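Local atomic coordinates of citrate synthase (Pyrobaculum aerophilum, PDB entry 2IBP), a protein that probably catalyses the condensation of oxaloacetate with acetyl-CoA and water to give citrate and CoA in the tricarboxylic acid cycle. Residues 315-326 and 347-355. Numbering follows the deposited sequence.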
ATOM      1  N   ASP A 315      -6.984  -5.311 -39.229  1.00 13.05           N
ATOM      2  CA  ASP A 315      -6.475  -4.145 -38.524  1.00 11.21           C
ATOM      3  C   ASP A 315      -7.438  -3.012 -38.873  1.00 12.20           C
ATOM      4  O   ASP A 315      -7.019  -2.027 -39.479  1.00 11.85           O
ATOM      5  CB  ASP A 315      -5.079  -3.850 -39.077  1.00 12.55           C
ATOM      6  CG  ASP A 315      -4.323  -2.780 -38.310  1.00 12.94           C
ATOM      7  OD1 ASP A 315      -4.558  -2.603 -37.087  1.00 12.79           O
ATOM      8  OD2 ASP A 315      -3.428  -2.170 -38.933  1.00 12.99           O
ATOM      9  N   PRO A 316      -8.719  -3.143 -38.472  1.00 11.96           N
ATOM     10  CA  PRO A 316      -9.788  -2.204 -38.866  1.00 14.80           C
ATOM     11  C   PRO A 316      -9.601  -0.748 -38.483  1.00 18.36           C
ATOM     12  O   PRO A 316     -10.182   0.137 -39.114  1.00 15.76           O
ATOM     13  CB  PRO A 316     -11.039  -2.774 -38.187  1.00 20.59           C
ATOM     14  CG  PRO A 316     -10.544  -3.672 -37.120  1.00 19.54           C
ATOM     15  CD  PRO A 316      -9.225  -4.201 -37.578  1.00 14.11           C
ATOM     16  N   GLN A 317      -8.897  -0.502 -37.388  1.00 11.15           N
ATOM     17  CA  GLN A 317      -8.605   0.865 -36.970  1.00  9.13           C
ATOM     18  C   GLN A 317      -7.174   1.278 -37.333  1.00 10.73           C
ATOM     19  O   GLN A 317      -6.711   2.342 -36.923  1.00 12.37           O
ATOM     20  CB  GLN A 317      -8.887   1.059 -35.477  1.00 12.90           C
ATOM     21  CG  GLN A 317     -10.357   1.256 -35.125  1.00 14.10           C
ATOM     22  CD  GLN A 317     -11.214   0.030 -35.357  1.00 17.88           C
ATOM     23  OE1 GLN A 317     -10.932  -1.052 -34.841  1.00 17.18           O
ATOM     24  NE2 GLN A 317     -12.321   0.213 -36.077  1.00 21.00           N
ATOM     25  N   ASN A 318      -6.497   0.415 -38.099  1.00 11.02           N
ATOM     26  CA  ASN A 318      -5.149   0.670 -38.617  1.00 10.40           C
ATOM     27  C   ASN A 318      -4.103   0.879 -37.532  1.00 11.80           C
ATOM     28  O   ASN A 318      -3.033   1.442 -37.780  1.00 10.34           O
ATOM     29  CB  ASN A 318      -5.176   1.878 -39.574  1.00 10.41           C
ATOM     30  CG  ASN A 318      -6.271   1.753 -40.633  1.00 11.65           C
ATOM     31  OD1 ASN A 318      -7.121   2.636 -40.769  1.00 21.96           O
ATOM     32  ND2 ASN A 318      -6.314   0.612 -41.298  1.00 12.65           N
ATOM     33  N   LEU A 319      -4.380   0.342 -36.343  1.00 10.08           N
ATOM     34  CA  LEU A 319      -3.489   0.517 -35.212  1.00  8.99           C
ATOM     35  C   LEU A 319      -2.128  -0.105 -35.480  1.00  6.92           C
ATOM     36  O   LEU A 319      -1.086   0.507 -35.238  1.00  8.64           O
ATOM     37  CB  LEU A 319      -4.105  -0.133 -33.972  1.00  8.23           C
ATOM     38  CG  LEU A 319      -5.433   0.458 -33.517  1.00 11.19           C
ATOM     39  CD1 LEU A 319      -5.924  -0.304 -32.284  1.00 12.28           C
ATOM     40  CD2 LEU A 319      -5.255   1.950 -33.207  1.00 13.08           C
ATOM     41  N   PHE A 320      -2.116  -1.311 -36.027  1.00  8.13           N
ATOM     42  CA  PHE A 320      -0.845  -1.977 -36.271  1.00  8.84           C
ATOM     43  C   PHE A 320      -0.053  -1.270 -37.392  1.00  7.54           C
ATOM     44  O   PHE A 320       1.157  -1.071 -37.301  1.00  9.14           O
ATOM     45  CB  PHE A 320      -1.061  -3.457 -36.575  1.00 11.41           C
ATOM     46  CG  PHE A 320       0.198  -4.230 -36.637  1.00 10.44           C
ATOM     47  CD1 PHE A 320       0.829  -4.622 -35.466  1.00 11.05           C
ATOM     48  CD2 PHE A 320       0.794  -4.527 -37.853  1.00 13.07           C
ATOM     49  CE1 PHE A 320       2.018  -5.309 -35.510  1.00 11.41           C
ATOM     50  CE2 PHE A 320       1.992  -5.204 -37.901  1.00 16.50           C
ATOM     51  CZ  PHE A 320       2.599  -5.605 -36.722  1.00 12.28           C
ATOM     52  N   ALA A 321      -0.771  -0.842 -38.425  1.00  9.60           N
ATOM     53  CA  ALA A 321      -0.158  -0.122 -39.543  1.00 11.55           C
ATOM     54  C   ALA A 321       0.476   1.185 -39.069  1.00  7.18           C
ATOM     55  O   ALA A 321       1.617   1.503 -39.426  1.00  8.90           O
ATOM     56  CB  ALA A 321      -1.207   0.174 -40.609  1.00  9.02           C
ATOM     57  N   ILE A 322      -0.261   1.922 -38.235  1.00 10.20           N
ATOM     58  CA  ILE A 322       0.218   3.193 -37.705  1.00  9.02           C
ATOM     59  C   ILE A 322       1.412   2.974 -36.781  1.00  7.25           C
ATOM     60  O   ILE A 322       2.461   3.615 -36.935  1.00  9.37           O
ATOM     61  CB  ILE A 322      -0.907   3.945 -36.993  1.00  9.23           C
ATOM     62  CG1 ILE A 322      -2.011   4.325 -37.991  1.00 11.78           C
ATOM     63  CG2 ILE A 322      -0.375   5.195 -36.274  1.00 11.27           C
ATOM     64  CD1 ILE A 322      -3.289   4.827 -37.341  1.00 12.15           C
ATOM     65  N   ALA A 323       1.261   2.057 -35.818  1.00  8.55           N
ATOM     66  CA  ALA A 323       2.354   1.742 -34.916  1.00  8.44           C
ATOM     67  C   ALA A 323       3.593   1.262 -35.669  1.00  5.61           C
ATOM     68  O   ALA A 323       4.716   1.682 -35.386  1.00  7.95           O
ATOM     69  CB  ALA A 323       1.923   0.709 -33.894  1.00  7.22           C
ATOM     70  N   SER A 324       3.406   0.396 -36.663  1.00  7.51           N
ATOM     71  CA  SER A 324       4.529  -0.098 -37.465  1.00  7.58           C
ATOM     72  C   SER A 324       5.268   1.016 -38.223  1.00  7.69           C
ATOM     73  O   SER A 324       6.497   1.050 -38.261  1.00 10.98           O
ATOM     74  CB  SER A 324       4.046  -1.147 -38.463  1.00 14.93           C
ATOM     75  OG  SER A 324       3.645  -2.322 -37.790  1.00 15.92           O
ATOM     76  N   ALA A 325       4.504   1.941 -38.790  1.00  8.94           N
ATOM     77  CA  ALA A 325       5.079   3.066 -39.527  1.00 10.43           C
ATOM     78  C   ALA A 325       5.928   3.933 -38.608  1.00  8.38           C
ATOM     79  O   ALA A 325       7.039   4.328 -38.952  1.00 13.54           O
ATOM     80  CB  ALA A 325       3.970   3.881 -40.168  1.00 10.81           C
ATOM     81  N   ILE A 326       5.393   4.206 -37.426  1.00  9.27           N
ATOM     82  CA  ILE A 326       6.094   4.994 -36.443  1.00 10.35           C
ATOM     83  C   ILE A 326       7.338   4.264 -35.976  1.00 11.70           C
ATOM     84  O   ILE A 326       8.420   4.844 -35.890  1.00 11.71           O
ATOM     85  CB  ILE A 326       5.178   5.308 -35.268  1.00 11.46           C
ATOM     86  CG1 ILE A 326       4.076   6.275 -35.727  1.00 12.54           C
ATOM     87  CG2 ILE A 326       5.970   5.906 -34.086  1.00 10.31           C
ATOM     88  CD1 ILE A 326       3.017   6.529 -34.700  1.00 13.52           C
ATOM     89  N   PHE A 347       4.329   0.359 -26.396  1.00  8.06           N
ATOM     90  CA  PHE A 347       4.167   0.834 -27.762  1.00  7.12           C
ATOM     91  C   PHE A 347       3.213  -0.060 -28.542  1.00  9.74           C
ATOM     92  O   PHE A 347       2.506   0.415 -29.450  1.00  9.74           O
ATOM     93  CB  PHE A 347       5.538   0.858 -28.433  1.00  7.64           C
ATOM     94  CG  PHE A 347       5.553   1.475 -29.799  1.00  9.19           C
ATOM     95  CD1 PHE A 347       5.871   2.810 -29.964  1.00 12.22           C
ATOM     96  CD2 PHE A 347       5.329   0.707 -30.924  1.00  8.16           C
ATOM     97  CE1 PHE A 347       5.924   3.360 -31.215  1.00 11.35           C
ATOM     98  CE2 PHE A 347       5.371   1.265 -32.168  1.00 11.31           C
ATOM     99  CZ  PHE A 347       5.678   2.591 -32.311  1.00  9.97           C
ATOM    100  N   TRP A 348       3.155  -1.334 -28.160  1.00  8.50           N
ATOM    101  CA  TRP A 348       2.405  -2.330 -28.892  1.00  8.26           C
ATOM    102  C   TRP A 348       1.260  -2.992 -28.157  1.00  8.87           C
ATOM    103  O   TRP A 348       0.289  -3.384 -28.780  1.00 10.52           O
ATOM    104  CB  TRP A 348       3.331  -3.502 -29.273  1.00  9.95           C
ATOM    105  CG  TRP A 348       4.416  -3.167 -30.204  1.00 10.00           C
ATOM    106  CD1 TRP A 348       5.722  -2.978 -29.906  1.00 10.17           C
ATOM    107  CD2 TRP A 348       4.277  -2.904 -31.606  1.00  7.13           C
ATOM    108  NE1 TRP A 348       6.425  -2.661 -31.042  1.00 11.25           N
ATOM    109  CE2 TRP A 348       5.560  -2.596 -32.100  1.00  7.98           C
ATOM    110  CE3 TRP A 348       3.200  -2.937 -32.496  1.00  8.71           C
ATOM    111  CZ2 TRP A 348       5.794  -2.307 -33.443  1.00  8.92           C
ATOM    112  CZ3 TRP A 348       3.433  -2.637 -33.821  1.00 11.13           C
ATOM    113  CH2 TRP A 348       4.724  -2.328 -34.277  1.00  8.65           C
ATOM    114  N   SER A 349       1.400  -3.162 -26.837  1.00  9.12           N
ATOM    115  CA  SER A 349       0.509  -4.051 -26.091  1.00 10.60           C
ATOM    116  C   SER A 349      -0.971  -3.729 -25.977  1.00  8.70           C
ATOM    117  O   SER A 349      -1.758  -4.630 -25.716  1.00 14.46           O
ATOM    118  CB  SER A 349       1.066  -4.309 -24.700  1.00  8.27           C
ATOM    119  OG  SER A 349       0.909  -3.171 -23.899  1.00  8.24           O
ATOM    120  N   GLY A 350      -1.368  -2.481 -26.227  1.00  7.49           N
ATOM    121  CA  GLY A 350      -2.777  -2.119 -26.174  1.00 10.42           C
ATOM    122  C   GLY A 350      -3.546  -2.449 -27.434  1.00  8.22           C
ATOM    123  O   GLY A 350      -4.775  -2.523 -27.420  1.00  8.90           O
ATOM    124  N   ILE A 351      -2.824  -2.728 -28.513  1.00  9.12           N
ATOM    125  CA  ILE A 351      -3.462  -2.957 -29.810  1.00  9.33           C
ATOM    126  C   ILE A 351      -4.340  -4.203 -29.836  1.00  7.41           C
ATOM    127  O   ILE A 351      -5.535  -4.141 -30.145  1.00  8.29           O
ATOM    128  CB  ILE A 351      -2.421  -2.994 -30.924  1.00 10.35           C
ATOM    129  CG1 ILE A 351      -1.721  -1.622 -31.031  1.00  9.48           C
ATOM    130  CG2 ILE A 351      -3.082  -3.415 -32.244  1.00 10.54           C
ATOM    131  CD1 ILE A 351      -0.554  -1.587 -31.995  1.00 13.74           C
ATOM    132  N   ALA A 352      -3.778  -5.333 -29.433  1.00 10.27           N
ATOM    133  CA  ALA A 352      -4.536  -6.565 -29.405  1.00 12.29           C
ATOM    134  C   ALA A 352      -5.703  -6.457 -28.435  1.00  8.40           C
ATOM    135  O   ALA A 352      -6.827  -6.813 -28.788  1.00 11.25           O
ATOM    136  CB  ALA A 352      -3.632  -7.736 -29.046  1.00 13.65           C
ATOM    137  N   PHE A 353      -5.465  -5.896 -27.239  1.00 10.90           N
ATOM    138  CA  PHE A 353      -6.540  -5.768 -26.248  1.00  9.89           C
ATOM    139  C   PHE A 353      -7.692  -4.975 -26.841  1.00  7.40           C
ATOM    140  O   PHE A 353      -8.855  -5.332 -26.699  1.00 10.14           O
ATOM    141  CB  PHE A 353      -6.115  -5.017 -24.985  1.00 11.18           C
ATOM    142  CG  PHE A 353      -5.135  -5.739 -24.096  1.00 12.60           C
ATOM    143  CD1 PHE A 353      -5.034  -7.108 -24.083  1.00 14.21           C
ATOM    144  CD2 PHE A 353      -4.438  -5.016 -23.140  1.00 13.42           C
ATOM    145  CE1 PHE A 353      -4.133  -7.739 -23.215  1.00 21.02           C
ATOM    146  CE2 PHE A 353      -3.570  -5.635 -22.259  1.00 14.90           C
ATOM    147  CZ  PHE A 353      -3.450  -6.994 -22.277  1.00 11.08           C
ATOM    148  N   TYR A 354      -7.351  -3.855 -27.471  1.00  7.75           N
ATOM    149  CA  TYR A 354      -8.356  -2.994 -28.072  1.00  9.22           C
ATOM    150  C   TYR A 354      -9.195  -3.800 -29.069  1.00  7.55           C
ATOM    151  O   TYR A 354     -10.417  -3.758 -29.045  1.00  8.89           O
ATOM    152  CB  TYR A 354      -7.686  -1.796 -28.758  1.00  7.32           C
ATOM    153  CG  TYR A 354      -8.655  -0.879 -29.476  1.00  9.04           C
ATOM    154  CD1 TYR A 354      -9.186   0.238 -28.853  1.00 13.12           C
ATOM    155  CD2 TYR A 354      -8.987  -1.115 -30.803  1.00 13.79           C
ATOM    156  CE1 TYR A 354     -10.075   1.054 -29.508  1.00 14.23           C
ATOM    157  CE2 TYR A 354      -9.836  -0.282 -31.477  1.00 15.60           C
ATOM    158  CZ  TYR A 354     -10.383   0.787 -30.830  1.00 14.75           C
ATOM    159  OH  TYR A 354     -11.251   1.595 -31.532  1.00 16.63           O
ATOM    160  N   TYR A 355      -8.523  -4.530 -29.949  1.00  8.42           N
ATOM    161  CA  TYR A 355      -9.215  -5.300 -30.968  1.00  9.17           C
ATOM    162  C   TYR A 355     -10.015  -6.476 -30.396  1.00 12.93           C
ATOM    163  O   TYR A 355     -11.043  -6.877 -30.974  1.00 14.31           O
ATOM    164  CB  TYR A 355      -8.247  -5.758 -32.049  1.00 11.86           C
ATOM    165  CG  TYR A 355      -7.784  -4.666 -32.994  1.00 11.36           C
ATOM    166  CD1 TYR A 355      -8.676  -3.727 -33.473  1.00 12.22           C
ATOM    167  CD2 TYR A 355      -6.513  -4.699 -33.557  1.00 10.78           C
ATOM    168  CE1 TYR A 355      -8.287  -2.756 -34.395  1.00 14.08           C
ATOM    169  CE2 TYR A 355      -6.119  -3.754 -34.520  1.00 10.06           C
ATOM    170  CZ  TYR A 355      -7.014  -2.788 -34.928  1.00 13.88           C
ATOM    171  OH  TYR A 355      -6.646  -1.862 -35.876  1.00 11.24           O
TER
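D315 OD1 takes two bonds from opposite faces of its carboxylate: Y355 OH donates at 2.5 Å from above the plane, and F320 N approaches on the syn side at 3.0 Å. D315 CG, anti to the backbone N (chi1 -172°), swings the carboxylate over the start of helix 319-326, where OD2 accepts A321 N and the helix dipole would probably favour the negative charge. Y355 OH in turn accepts from Q317 N at 3.0 Å, through a bent bond of 137°. Two nearly antiparallel helices of the citrate synthase fold meet here, 319-326 against 349-355, and helix 252-263 borders the contact through Y260 and L261. Around the Y355 ring, P316 CD touches CE1, Q317 OE1 lies at the edge, and L319 CD1 sits over one face, 4.1 Å from the centroid, also meeting Y354 CD2. A phenylalanine in place of Y355 would probably keep this CH-pi contact but leave Q317 N without its acceptor and D315 with one donor fewer. I351 packs on L319 and A323, and W348 CZ3 reaches F320 CE1 at 3.5 Å, their rings oblique. W348 NE1 is hydrogen-bonded to Y295 OH, and F347, following the predicted catalytic D346, turns its ring edge to A323 O and I326 CG2.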